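Local coordinates for gamma-D-glutamyl-L-lysine dipeptidyl-peptidase (Bacillus cereus ATCC 10987, PDB 3H41), which probably hydrolyses gamma-D-glutamyl-L-lysine bonds in cell-wall murein peptides as a cysteine peptidase of the NlpC/P60 family, releasing L-Ala-gamma-D-Glu, at residues 98-101 / 102-106; 107-110 / 111-114; 151-155 / 156-160; 248-251 / 252-256; 281-284 / 285-289. All coordinates share one frame; numbering follows the deposited sequence.

Contact 1: residues 98-101 / 102-106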
loop_
_atom_site.group_PDB
_atom_site.type_symbol
_atom_site.label_atom_id
_atom_site.label_comp_id
_atom_site.label_asym_id
_atom_site.label_seq_id
_atom_site.Cartn_x
_atom_site.Cartn_y
_atom_site.Cartn_z
ATOM N N GLY A 98 9.285 4.743 10.210
ATOM C CA GLY A 98 8.909 3.671 11.101
ATOM C C GLY A 98 9.995 2.635 11.261
ATOM O O GLY A 98 10.983 2.681 10.589
ATOM N N TRP A 99 9.762 1.688 12.155
ATOM C CA TRP A 99 10.741 0.672 12.527
ATOM C C TRP A 99 10.387 -0.683 11.936
ATOM O O TRP A 99 9.207 -1.101 11.924
ATOM C CB TRP A 99 10.822 0.567 14.056
ATOM C CG TRP A 99 11.359 1.783 14.717
ATOM C CD1 TRP A 99 10.666 2.887 15.111
ATOM C CD2 TRP A 99 12.726 1.998 15.118
ATOM N NE1 TRP A 99 11.535 3.802 15.690
ATOM C CE2 TRP A 99 12.797 3.272 15.714
ATOM C CE3 TRP A 99 13.892 1.242 15.001
ATOM C CZ2 TRP A 99 13.989 3.803 16.215
ATOM C CZ3 TRP A 99 15.085 1.774 15.497
ATOM C CH2 TRP A 99 15.122 3.037 16.094
HETATM N N MSE A 100 11.408 -1.362 11.428
HETATM C CA MSE A 100 11.254 -2.662 10.796
HETATM C C MSE A 100 12.495 -3.544 11.036
HETATM O O MSE A 100 13.578 -3.022 11.329
HETATM C CB MSE A 100 10.987 -2.477 9.302
HETATM C CG MSE A 100 12.107 -1.766 8.527
HETATM SE SE MSE A 100 11.745 -1.781 6.600
HETATM C CE MSE A 100 11.975 -3.630 6.361
ATOM N N PRO A 101 12.352 -4.879 10.926
ATOM C CA PRO A 101 13.562 -5.722 11.061
ATOM C C PRO A 101 14.544 -5.497 9.950
ATOM O O PRO A 101 14.159 -5.487 8.781
ATOM C CB PRO A 101 13.021 -7.144 10.999
ATOM C CG PRO A 101 11.570 -7.020 11.434
ATOM C CD PRO A 101 11.131 -5.705 10.880
ATOM N N GLU A 102 15.807 -5.324 10.311
ATOM C CA GLU A 102 16.867 -5.160 9.308
ATOM C C GLU A 102 16.919 -6.304 8.299
ATOM O O GLU A 102 17.274 -6.104 7.136
ATOM C CB GLU A 102 18.237 -4.993 9.979
ATOM C CG GLU A 102 19.256 -4.461 8.967
ATOM C CD GLU A 102 20.529 -3.938 9.620
ATOM O OE1 GLU A 102 20.961 -4.544 10.618
ATOM O OE2 GLU A 102 21.080 -2.931 9.123
ATOM N N LYS A 103 16.576 -7.500 8.744
ATOM C CA LYS A 103 16.607 -8.665 7.888
ATOM C C LYS A 103 15.589 -8.657 6.762
ATOM O O LYS A 103 15.669 -9.518 5.881
ATOM C CB LYS A 103 16.441 -9.958 8.691
ATOM C CG LYS A 103 15.100 -10.125 9.407
ATOM C CD LYS A 103 15.152 -11.340 10.325
ATOM C CE LYS A 103 13.824 -11.640 10.973
ATOM N NZ LYS A 103 13.918 -12.811 11.922
ATOM N N GLN A 104 14.679 -7.681 6.785
ATOM C CA GLN A 104 13.715 -7.489 5.709
ATOM C C GLN A 104 14.170 -6.486 4.647
ATOM O O GLN A 104 13.390 -6.155 3.752
ATOM C CB GLN A 104 12.360 -7.064 6.292
ATOM C CG GLN A 104 11.662 -8.210 7.023
ATOM C CD GLN A 104 10.262 -7.808 7.450
ATOM O OE1 GLN A 104 10.019 -6.636 7.714
ATOM N NE2 GLN A 104 9.348 -8.774 7.510
ATOM N N LEU A 105 15.421 -6.022 4.754
ATOM C CA LEU A 105 16.010 -5.044 3.820
ATOM C C LEU A 105 17.123 -5.743 3.050
ATOM O O LEU A 105 17.703 -6.724 3.521
ATOM C CB LEU A 105 16.608 -3.853 4.566
ATOM C CG LEU A 105 15.649 -2.899 5.243
ATOM C CD1 LEU A 105 16.453 -1.810 5.957
ATOM C CD2 LEU A 105 14.642 -2.291 4.242
ATOM N N THR A 106 17.412 -5.242 1.849
ATOM C CA THR A 106 18.560 -5.724 1.125
ATOM C C THR A 106 19.175 -4.556 0.347
ATOM O O THR A 106 18.648 -3.419 0.330
ATOM C CB THR A 106 18.182 -6.892 0.186
ATOM O OG1 THR A 106 19.378 -7.475 -0.340
ATOM C CG2 THR A 106 17.285 -6.441 -0.932
#
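M100, a selenomethionine, leads the contact from strand 96-101. Its side chain bends at the last torsion (chi3 -68°), which turns the terminal methyl CE toward residues 102-106. M100 CE lies 3.5 Å from CB of Q104. It also touches a methyl of L105, with M100 CE 3.7 Å from L105 CD2. The selenium sits beside the same methyl, M100 SE being 3.8 Å from L105 CD2. V82 of strand 79-84 and A16 and L18 of strand 15-19 pack round M100 too. L105 in turn meets V70, V72 and V80.

P101 comes next and ends the strand. Its carbonyl accepts from the backbone of Q104, with P101 O 3.0 Å from Q104 N and an N-H...O angle of 161°. The donor stands well above the carbonyl plane. This bond closes the 3-10 turn of residues 102-104. The P101 ring lies alongside the Q104 side chain, and both point the same way. P101 CD is 3.5 Å from Q104 OE1. The other ring flank, P101 CB, is 4.0 Å from K103 CG. The amide NE2 of Q104 is spent on the carbonyls of S32 and T34. E102 turns outward to a salt bridge with K75.

A 3-10 turn before a short closing strand is a regular feature of SH3 folds, and this SH3-like domain has it. The chemistry divides in two. One backbone bond sets the turn, while apolar contacts seat M100 and L105 together. E102 OE1 and Q104 NE2 find their partners in other parts of the chain.

Contact 2: residues 107-110 / 111-114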
loop_
_atom_site.group_PDB
_atom_site.type_symbol
_atom_site.label_atom_id
_atom_site.label_comp_id
_atom_site.label_asym_id
_atom_site.label_seq_id
_atom_site.Cartn_x
_atom_site.Cartn_y
_atom_site.Cartn_z
ATOM N N TYR A 107 20.319 -4.827 -0.275
ATOM C CA TYR A 107 20.899 -3.871 -1.230
ATOM C C TYR A 107 21.611 -4.673 -2.303
ATOM O O TYR A 107 22.419 -5.532 -1.985
ATOM C CB TYR A 107 21.902 -2.920 -0.561
ATOM C CG TYR A 107 22.421 -1.860 -1.539
ATOM C CD1 TYR A 107 23.501 -2.134 -2.392
ATOM C CD2 TYR A 107 21.777 -0.647 -1.681
ATOM C CE1 TYR A 107 23.962 -1.183 -3.304
ATOM C CE2 TYR A 107 22.215 0.305 -2.598
ATOM C CZ TYR A 107 23.301 0.026 -3.406
ATOM O OH TYR A 107 23.732 0.965 -4.320
ATOM N N ASN A 108 21.281 -4.426 -3.557
ATOM C CA ASN A 108 21.991 -5.028 -4.679
ATOM C C ASN A 108 22.273 -3.917 -5.687
ATOM O O ASN A 108 21.367 -3.176 -6.080
ATOM C CB ASN A 108 21.143 -6.143 -5.281
ATOM C CG ASN A 108 21.789 -6.789 -6.478
ATOM O OD1 ASN A 108 21.523 -6.378 -7.597
ATOM N ND2 ASN A 108 22.565 -7.838 -6.264
ATOM N N GLN A 109 23.548 -3.742 -6.051
ATOM C CA GLN A 109 23.926 -2.630 -6.926
ATOM C C GLN A 109 23.218 -2.666 -8.281
ATOM O O GLN A 109 22.798 -1.618 -8.803
ATOM C CB GLN A 109 25.442 -2.604 -7.161
ATOM C CG GLN A 109 25.908 -1.310 -7.847
ATOM C CD GLN A 109 25.550 -0.067 -7.042
ATOM O OE1 GLN A 109 25.811 -0.015 -5.845
ATOM N NE2 GLN A 109 24.911 0.919 -7.686
ATOM N N GLU A 110 23.124 -3.856 -8.868
ATOM C CA GLU A 110 22.404 -4.027 -10.135
ATOM C C GLU A 110 20.951 -3.571 -10.022
ATOM O O GLU A 110 20.474 -2.822 -10.882
ATOM C CB GLU A 110 22.426 -5.473 -10.624
ATOM C CG GLU A 110 21.688 -5.628 -11.978
ATOM C CD GLU A 110 21.642 -7.068 -12.527
ATOM O OE1 GLU A 110 21.988 -8.015 -11.791
ATOM O OE2 GLU A 110 21.230 -7.240 -13.700
ATOM N N PHE A 111 20.243 -4.025 -8.977
ATOM C CA PHE A 111 18.877 -3.531 -8.731
ATOM C C PHE A 111 18.857 -2.019 -8.515
ATOM O O PHE A 111 18.046 -1.301 -9.098
ATOM C CB PHE A 111 18.234 -4.227 -7.526
ATOM C CG PHE A 111 16.774 -3.901 -7.343
ATOM C CD1 PHE A 111 15.781 -4.667 -7.975
ATOM C CD2 PHE A 111 16.379 -2.827 -6.559
ATOM C CE1 PHE A 111 14.427 -4.379 -7.816
ATOM C CE2 PHE A 111 15.026 -2.521 -6.408
ATOM C CZ PHE A 111 14.040 -3.319 -7.027
ATOM N N ALA A 112 19.726 -1.533 -7.636
ATOM C CA ALA A 112 19.833 -0.084 -7.400
ATOM C C ALA A 112 20.054 0.699 -8.728
ATOM O O ALA A 112 19.425 1.729 -8.962
ATOM C CB ALA A 112 20.959 0.202 -6.412
ATOM N N ASP A 113 20.909 0.184 -9.602
ATOM C CA ASP A 113 21.157 0.846 -10.907
ATOM C C ASP A 113 19.956 0.795 -11.858
ATOM O O ASP A 113 19.848 1.618 -12.783
ATOM C CB ASP A 113 22.368 0.225 -11.593
ATOM C CG ASP A 113 23.667 0.553 -10.888
ATOM O OD1 ASP A 113 23.715 1.588 -10.186
ATOM O OD2 ASP A 113 24.623 -0.233 -11.026
ATOM N N LYS A 114 19.073 -0.186 -11.667
ATOM C CA LYS A 114 17.961 -0.381 -12.587
ATOM C C LYS A 114 16.657 0.223 -12.061
ATOM O O LYS A 114 15.621 0.053 -12.668
ATOM C CB LYS A 114 17.792 -1.871 -12.876
ATOM C CG LYS A 114 18.896 -2.468 -13.785
ATOM C CD LYS A 114 18.693 -3.989 -13.953
ATOM C CE LYS A 114 19.377 -4.540 -15.203
ATOM N NZ LYS A 114 18.668 -4.173 -16.476
#
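The N108 side chain has CG anti to its own backbone nitrogen (chi1 178°), which points OD1 at the first turn of helix 109-113. The bend of Q109 at chi2 (59°) folds its amide back toward D113. N108 is the N-cap. N108 OD1 accepts from F111 N at 3.0 Å, in the carbonyl plane of the side-chain amide and on a lone pair. Its backbone carbonyl serves the helix as well, with N108 O 2.8 Å from A112 N. Q109 NE2 donates to D113 OD1 at 2.9 Å. The carboxylate oxygen is met from above its plane, with the amide and carboxylate turned 48° apart. Y107 OH donates to Q109 OE1 at 2.8 Å, so the Q109 amide is held at both ends.

Y107 OH also lies 3.6 Å from A112 CB. E110 and K114 run side by side, with E110 OE2 3.6 Å from K114 CE. The ammonium of K114 goes to E117 instead. F111 packs on L148, P149 and L161 and meets F10 edge to face.

The arrangement is an N-capped short helix. Y107, just before the cap, reaches A112 in the manner of a hydrophobic staple.

Contact 3: residues 151-155 / 156-160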
loop_
_atom_site.group_PDB
_atom_site.type_symbol
_atom_site.label_atom_id
_atom_site.label_comp_id
_atom_site.label_asym_id
_atom_site.label_seq_id
_atom_site.Cartn_x
_atom_site.Cartn_y
_atom_site.Cartn_z
ATOM N N LEU A 151 13.236 -7.184 -17.247
ATOM C CA LEU A 151 14.406 -7.680 -17.959
ATOM C C LEU A 151 14.110 -8.157 -19.381
ATOM O O LEU A 151 14.915 -7.937 -20.282
ATOM C CB LEU A 151 15.073 -8.775 -17.165
ATOM C CG LEU A 151 15.524 -8.420 -15.746
ATOM C CD1 LEU A 151 15.923 -9.689 -15.010
ATOM C CD2 LEU A 151 16.651 -7.406 -15.753
ATOM N N SER A 152 12.980 -8.825 -19.573
ATOM C CA SER A 152 12.604 -9.407 -20.868
ATOM C C SER A 152 11.149 -9.852 -20.808
ATOM O O SER A 152 10.555 -9.907 -19.750
ATOM C CB SER A 152 13.547 -10.560 -21.299
ATOM O OG SER A 152 13.479 -11.684 -20.442
ATOM N N GLU A 153 10.585 -10.121 -21.965
ATOM C CA GLU A 153 9.176 -10.500 -22.128
ATOM C C GLU A 153 9.086 -11.584 -23.191
ATOM O O GLU A 153 9.735 -11.472 -24.254
ATOM C CB GLU A 153 8.394 -9.297 -22.621
ATOM C CG GLU A 153 6.903 -9.565 -22.864
ATOM C CD GLU A 153 6.163 -8.343 -23.379
ATOM O OE1 GLU A 153 6.807 -7.314 -23.623
ATOM O OE2 GLU A 153 4.929 -8.413 -23.556
ATOM N N ASP A 154 8.310 -12.628 -22.931
ATOM C CA ASP A 154 7.979 -13.582 -23.996
ATOM C C ASP A 154 6.471 -13.614 -24.187
ATOM O O ASP A 154 5.775 -12.714 -23.717
ATOM C CB ASP A 154 8.577 -14.950 -23.715
ATOM C CG ASP A 154 8.039 -15.593 -22.444
ATOM O OD1 ASP A 154 6.899 -15.267 -22.046
ATOM O OD2 ASP A 154 8.755 -16.435 -21.863
ATOM N N THR A 155 5.957 -14.641 -24.866
ATOM C CA THR A 155 4.545 -14.685 -25.160
ATOM C C THR A 155 3.682 -14.931 -23.937
ATOM O O THR A 155 2.508 -14.615 -23.991
ATOM C CB THR A 155 4.181 -15.771 -26.226
ATOM O OG1 THR A 155 4.610 -17.054 -25.787
ATOM C CG2 THR A 155 4.838 -15.455 -27.561
ATOM N N ILE A 156 4.225 -15.523 -22.870
ATOM C CA ILE A 156 3.405 -15.802 -21.686
ATOM C C ILE A 156 3.774 -15.021 -20.402
ATOM O O ILE A 156 3.000 -15.039 -19.430
ATOM C CB ILE A 156 3.326 -17.314 -21.367
ATOM C CG1 ILE A 156 4.706 -17.889 -21.004
ATOM C CG2 ILE A 156 2.670 -18.119 -22.554
ATOM C CD1 ILE A 156 4.625 -19.242 -20.249
ATOM N N SER A 157 4.922 -14.335 -20.391
ATOM C CA SER A 157 5.502 -13.849 -19.132
ATOM C C SER A 157 6.343 -12.600 -19.258
ATOM O O SER A 157 6.758 -12.219 -20.352
ATOM C CB SER A 157 6.365 -14.943 -18.491
ATOM O OG SER A 157 7.427 -15.307 -19.347
ATOM N N TYR A 158 6.580 -11.964 -18.119
ATOM C CA TYR A 158 7.587 -10.934 -18.009
ATOM C C TYR A 158 8.656 -11.507 -17.102
ATOM O O TYR A 158 8.326 -12.175 -16.107
ATOM C CB TYR A 158 7.054 -9.689 -17.308
ATOM C CG TYR A 158 5.863 -9.027 -17.948
ATOM C CD1 TYR A 158 5.985 -8.360 -19.151
ATOM C CD2 TYR A 158 4.628 -9.036 -17.327
ATOM C CE1 TYR A 158 4.891 -7.736 -19.734
ATOM C CE2 TYR A 158 3.515 -8.402 -17.908
ATOM C CZ TYR A 158 3.658 -7.758 -19.104
ATOM O OH TYR A 158 2.586 -7.125 -19.696
ATOM N N ARG A 159 9.918 -11.241 -17.428
ATOM C CA ARG A 159 11.010 -11.490 -16.508
ATOM C C ARG A 159 11.420 -10.200 -15.822
ATOM O O ARG A 159 11.528 -9.123 -16.460
ATOM C CB ARG A 159 12.172 -12.119 -17.289
ATOM C CG ARG A 159 13.286 -12.655 -16.432
ATOM C CD ARG A 159 14.159 -13.611 -17.286
ATOM N NE ARG A 159 14.834 -14.587 -16.460
ATOM C CZ ARG A 159 16.126 -14.893 -16.548
ATOM N NH1 ARG A 159 16.904 -14.295 -17.447
ATOM N NH2 ARG A 159 16.640 -15.820 -15.737
ATOM N N VAL A 160 11.641 -10.281 -14.507
ATOM C CA VAL A 160 11.992 -9.120 -13.737
ATOM C C VAL A 160 13.163 -9.390 -12.794
ATOM O O VAL A 160 13.485 -10.540 -12.479
ATOM C CB VAL A 160 10.761 -8.645 -12.879
ATOM C CG1 VAL A 160 9.603 -8.268 -13.784
ATOM C CG2 VAL A 160 10.364 -9.768 -11.880
HETATM O O HOH W 1 16.055 -12.298 -19.600
#
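E153 lies alongside the ring of Y158, both pointing the same way from the sheet. Its carboxylate is turned about 47° from the ring, with E153 OE2 3.9 Å from Y158 CE1. The carboxylate makes its salt bridge with K172. F177 of strand 175-178 touches both side chains.

S152 and R159 share the other face. S152 OG is 3.4 Å from R159 CB. One water joins their polar ends, 2.8 Å from S152 OG and 3.1 Å from R159 NH1. It accepts from the arginine at the edge of the guanidinium, in its plane. R159 NH2 goes on to the carbonyl of N132.

D154 governs the turn. Its CG sits between the backbone N and the carbonyl carbon (chi1 63°), which brings OD1 over the chain ahead. D154 OD1 accepts from I156 N at 2.8 Å, an Asx turn, and from S157 OG, also at 2.8 Å. These two donors come from opposite faces of the carboxylate. S157 N adds a weak bond to the same oxygen. Three donors, one of them weak, thus grip OD1.

The strands 147-153 and 157-161 are antiparallel. L151 N donates to R159 O at 2.7 Å, and S152 N reaches the same oxygen weakly. L151 and S152 both face R159, a classic beta bulge in the hairpin of the second SH3-like domain.

Contact 4: residues 248-251 / 252-256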
loop_
_atom_site.group_PDB
_atom_site.type_symbol
_atom_site.label_atom_id
_atom_site.label_comp_id
_atom_site.label_asym_id
_atom_site.label_seq_id
_atom_site.Cartn_x
_atom_site.Cartn_y
_atom_site.Cartn_z
ATOM N N GLU A 248 -22.084 19.436 -3.508
ATOM C CA GLU A 248 -22.923 19.494 -4.712
ATOM C C GLU A 248 -22.181 19.131 -5.996
ATOM O O GLU A 248 -22.815 18.959 -7.044
ATOM C CB GLU A 248 -23.507 20.908 -4.883
ATOM N N HIS A 249 -20.852 19.046 -5.924
ATOM C CA HIS A 249 -20.020 18.818 -7.098
ATOM C C HIS A 249 -19.210 17.512 -7.080
ATOM O O HIS A 249 -18.283 17.338 -7.900
ATOM C CB HIS A 249 -19.112 20.023 -7.309
ATOM C CG HIS A 249 -19.817 21.181 -7.937
ATOM N ND1 HIS A 249 -20.451 22.156 -7.200
ATOM C CD2 HIS A 249 -20.023 21.500 -9.237
ATOM C CE1 HIS A 249 -20.999 23.037 -8.016
ATOM N NE2 HIS A 249 -20.752 22.663 -9.259
ATOM N N LEU A 250 -19.600 16.580 -6.209
ATOM C CA LEU A 250 -18.901 15.318 -6.101
ATOM C C LEU A 250 -18.934 14.559 -7.416
ATOM O O LEU A 250 -19.978 14.464 -8.062
ATOM C CB LEU A 250 -19.485 14.425 -5.016
ATOM C CG LEU A 250 -19.118 14.617 -3.561
ATOM C CD1 LEU A 250 -19.825 13.516 -2.768
ATOM C CD2 LEU A 250 -17.637 14.539 -3.370
ATOM N N GLN A 251 -17.782 14.019 -7.793
ATOM C CA GLN A 251 -17.635 13.198 -8.997
ATOM C C GLN A 251 -16.944 11.869 -8.661
ATOM O O GLN A 251 -16.241 11.749 -7.662
ATOM C CB GLN A 251 -16.820 13.942 -10.072
ATOM C CG GLN A 251 -17.607 15.059 -10.722
ATOM C CD GLN A 251 -16.755 15.958 -11.623
ATOM O OE1 GLN A 251 -15.604 15.630 -11.970
ATOM N NE2 GLN A 251 -17.325 17.097 -12.012
ATOM N N LYS A 252 -17.189 10.872 -9.499
ATOM C CA LYS A 252 -16.492 9.613 -9.425
ATOM C C LYS A 252 -14.984 9.833 -9.263
ATOM O O LYS A 252 -14.382 10.642 -9.958
ATOM C CB LYS A 252 -16.722 8.786 -10.686
ATOM C CG LYS A 252 -18.098 8.203 -10.831
ATOM C CD LYS A 252 -18.184 7.388 -12.109
ATOM C CE LYS A 252 -19.356 6.439 -12.162
ATOM N NZ LYS A 252 -19.293 5.697 -13.465
ATOM N N GLY A 253 -14.395 9.083 -8.338
ATOM C CA GLY A 253 -12.985 9.187 -8.013
ATOM C C GLY A 253 -12.643 10.147 -6.897
ATOM O O GLY A 253 -11.552 10.031 -6.288
ATOM N N ASP A 254 -13.541 11.103 -6.618
ATOM C CA ASP A 254 -13.262 12.066 -5.578
ATOM C C ASP A 254 -13.058 11.324 -4.255
ATOM O O ASP A 254 -13.684 10.287 -4.018
ATOM C CB ASP A 254 -14.374 13.091 -5.422
ATOM C CG ASP A 254 -14.380 14.149 -6.525
ATOM O OD1 ASP A 254 -13.374 14.262 -7.279
ATOM O OD2 ASP A 254 -15.424 14.851 -6.639
ATOM N N LEU A 255 -12.135 11.819 -3.429
ATOM C CA LEU A 255 -11.939 11.244 -2.087
ATOM C C LEU A 255 -12.804 12.008 -1.087
ATOM O O LEU A 255 -12.859 13.249 -1.106
ATOM C CB LEU A 255 -10.487 11.281 -1.646
ATOM C CG LEU A 255 -9.517 10.330 -2.419
ATOM C CD1 LEU A 255 -8.106 10.287 -1.781
ATOM C CD2 LEU A 255 -10.110 8.947 -2.588
ATOM N N ILE A 256 -13.487 11.252 -0.235
ATOM C CA ILE A 256 -14.391 11.832 0.764
ATOM C C ILE A 256 -13.843 11.522 2.146
ATOM O O ILE A 256 -13.377 10.410 2.409
ATOM C CB ILE A 256 -15.818 11.293 0.597
ATOM C CG1 ILE A 256 -16.208 11.241 -0.880
ATOM C CG2 ILE A 256 -16.820 12.136 1.402
ATOM C CD1 ILE A 256 -16.145 12.563 -1.590
#
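Residues Q251 to D254 form a type II beta turn, closed by D254 N donating to Q251 O at 3.0 Å (N-H...O angle 159°). It leads into strand 255-259 of the NlpC/P60 domain. G253 takes the third position with phi at +92°, the usual place of glycine in such a turn.

The D254 side chain points back across the turn. CG lies anti to the carbonyl carbon (chi1 -76°), which turns OD2 to the backbone N of Q251 for a hydrogen bond. The turn is therefore tied twice, once through the main chain and once through this carboxylate. OD2 has a second partner in R308, with which it forms a salt bridge. R308 also donates to the carbonyl of H249. An arginine of strand 303-308 thus binds both arms of the loop.

K252 points outward and pairs with D190 at helix 189-197. L250 and I256 both pack on A306, Y273 and L294. How closely these two side chains meet each other is doubtful.

The side-chain bond itself is fairly straight: Q251 N lies 2.8 Å from D254 OD2, above the carboxylate plane.

Contact 5: residues 281-284 / 285-289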
loop_
_atom_site.group_PDB
_atom_site.type_symbol
_atom_site.label_atom_id
_atom_site.label_comp_id
_atom_site.label_asym_id
_atom_site.label_seq_id
_atom_site.Cartn_x
_atom_site.Cartn_y
_atom_site.Cartn_z
ATOM N N HIS A 281 -14.492 1.757 0.081
ATOM C CA HIS A 281 -13.481 1.954 1.106
ATOM C C HIS A 281 -13.041 0.665 1.756
ATOM O O HIS A 281 -13.678 -0.395 1.617
ATOM C CB HIS A 281 -13.985 2.978 2.184
ATOM C CG HIS A 281 -15.194 2.550 2.963
ATOM N ND1 HIS A 281 -15.745 3.338 3.966
ATOM C CD2 HIS A 281 -15.962 1.429 2.907
ATOM C CE1 HIS A 281 -16.784 2.710 4.489
ATOM N NE2 HIS A 281 -16.953 1.567 3.853
ATOM N N SER A 282 -11.903 0.731 2.439
ATOM C CA SER A 282 -11.504 -0.291 3.413
ATOM C C SER A 282 -11.776 0.240 4.830
ATOM O O SER A 282 -11.018 1.065 5.332
ATOM C CB SER A 282 -10.033 -0.645 3.245
ATOM O OG SER A 282 -9.773 -1.755 4.058
ATOM N N PRO A 283 -12.865 -0.217 5.481
ATOM C CA PRO A 283 -13.434 0.727 6.481
ATOM C C PRO A 283 -12.973 0.622 7.925
ATOM O O PRO A 283 -12.727 1.647 8.560
ATOM C CB PRO A 283 -14.933 0.441 6.390
ATOM C CG PRO A 283 -15.013 -0.966 6.031
ATOM C CD PRO A 283 -13.834 -1.267 5.126
ATOM N N ARG A 284 -12.873 -0.599 8.444
ATOM C CA ARG A 284 -12.514 -0.844 9.842
ATOM C C ARG A 284 -12.235 -2.336 10.015
ATOM O O ARG A 284 -12.637 -3.150 9.174
ATOM C CB ARG A 284 -13.659 -0.404 10.782
ATOM C CG ARG A 284 -14.993 -1.141 10.538
ATOM C CD ARG A 284 -16.094 -0.799 11.560
ATOM N NE ARG A 284 -16.186 0.638 11.784
ATOM C CZ ARG A 284 -16.430 1.222 12.959
ATOM N NH1 ARG A 284 -16.611 0.504 14.077
ATOM N NH2 ARG A 284 -16.479 2.548 13.019
ATOM N N ALA A 285 -11.580 -2.707 11.105
ATOM C CA ALA A 285 -11.152 -4.087 11.308
ATOM C C ALA A 285 -12.276 -5.128 11.291
ATOM O O ALA A 285 -12.053 -6.277 10.977
ATOM C CB ALA A 285 -10.351 -4.226 12.589
ATOM N N GLU A 286 -13.484 -4.699 11.652
ATOM C CA GLU A 286 -14.612 -5.610 11.707
ATOM C C GLU A 286 -15.023 -6.006 10.294
ATOM O O GLU A 286 -15.809 -6.924 10.130
ATOM C CB GLU A 286 -15.807 -4.967 12.425
ATOM C CG GLU A 286 -15.655 -4.798 13.927
ATOM C CD GLU A 286 -14.884 -3.565 14.368
ATOM O OE1 GLU A 286 -14.293 -2.827 13.536
ATOM O OE2 GLU A 286 -14.832 -3.350 15.585
ATOM N N ARG A 287 -14.523 -5.303 9.278
ATOM C CA ARG A 287 -15.048 -5.452 7.945
ATOM C C ARG A 287 -13.956 -5.589 6.867
ATOM O O ARG A 287 -12.774 -5.850 7.183
ATOM C CB ARG A 287 -16.012 -4.299 7.678
ATOM C CG ARG A 287 -17.202 -4.298 8.711
ATOM C CD ARG A 287 -18.550 -4.057 8.097
ATOM N NE ARG A 287 -18.661 -2.718 7.533
ATOM C CZ ARG A 287 -18.869 -1.597 8.224
ATOM N NH1 ARG A 287 -18.989 -1.616 9.555
ATOM N NH2 ARG A 287 -18.966 -0.437 7.568
ATOM N N SER A 288 -14.394 -5.527 5.609
ATOM C CA SER A 288 -13.538 -5.725 4.456
ATOM C C SER A 288 -13.821 -4.635 3.458
ATOM O O SER A 288 -14.804 -3.889 3.600
ATOM C CB SER A 288 -13.853 -7.055 3.790
ATOM O OG SER A 288 -13.631 -8.108 4.696
ATOM N N VAL A 289 -12.987 -4.562 2.428
ATOM C CA VAL A 289 -13.237 -3.637 1.329
ATOM C C VAL A 289 -14.687 -3.842 0.847
ATOM O O VAL A 289 -15.119 -4.967 0.517
ATOM C CB VAL A 289 -12.245 -3.797 0.167
ATOM C CG1 VAL A 289 -12.671 -2.901 -0.997
ATOM C CG2 VAL A 289 -10.811 -3.448 0.645
#
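In the R284 conformer given, one of two, R284 CG lies over one face of the R287 guanidinium, and the two guanidinium planes are only 8° apart. R287 NH1 is then 3.6 Å from R284 CD. In the same conformer E286 OE1 is 3.4 Å from R284 CD, while the charged groups of E286 and R284 stay beyond salt-bridge range. P283 CG comes obliquely to the R287 guanidinium. The ring of H281 has P283 CB on one face, 3.4 Å above the plane and toward its rim.

P283 CG touches R287 CB at 3.8 Å, and P283 CD lies 3.2 Å from S288 O. Residues R284 to R287 form a type I beta turn, with R287 N donating to R284 O at 2.9 Å. At the open end, V289 CA makes a CH...O contact with H281 O at 3.3 Å.

R287 is bent at chi2 and chi3, which brings its NH2 to a salt bridge with E290. H281 NE2 is hydrogen-bonded to the same carboxylate oxygen. H281 ND1 bonds H269 NE2, and both histidines probably belong to the active site. E290 therefore links the turn to H281. In this conformer the like charges of R284 and R287 lie close, and E290 probably offsets that of R287.

Contact 2 is a surface contact, while contacts 1, 3, 4 and 5 are partly buried. Contacts 1 and 2 follow each other in the chain, one at an SH3-type 3-10 turn and the other on helix 109-113. Contact 3 is a hairpin of the second SH3-like domain, and it touches contact 2 where K114 packs on L151. Contacts 4 and 5 belong to the NlpC/P60 domain, their centres about 20 Å apart, and only contact 5 holds a probable active-site residue, H281. Selenomethionine and leucine packing marks contact 1. In contacts 2, 3 and 4 a side-chain oxygen accepts from backbone N-H groups. In contact 5 aliphatic carbons of R284 and P283 lie over the R287 guanidinium and the H281 ring.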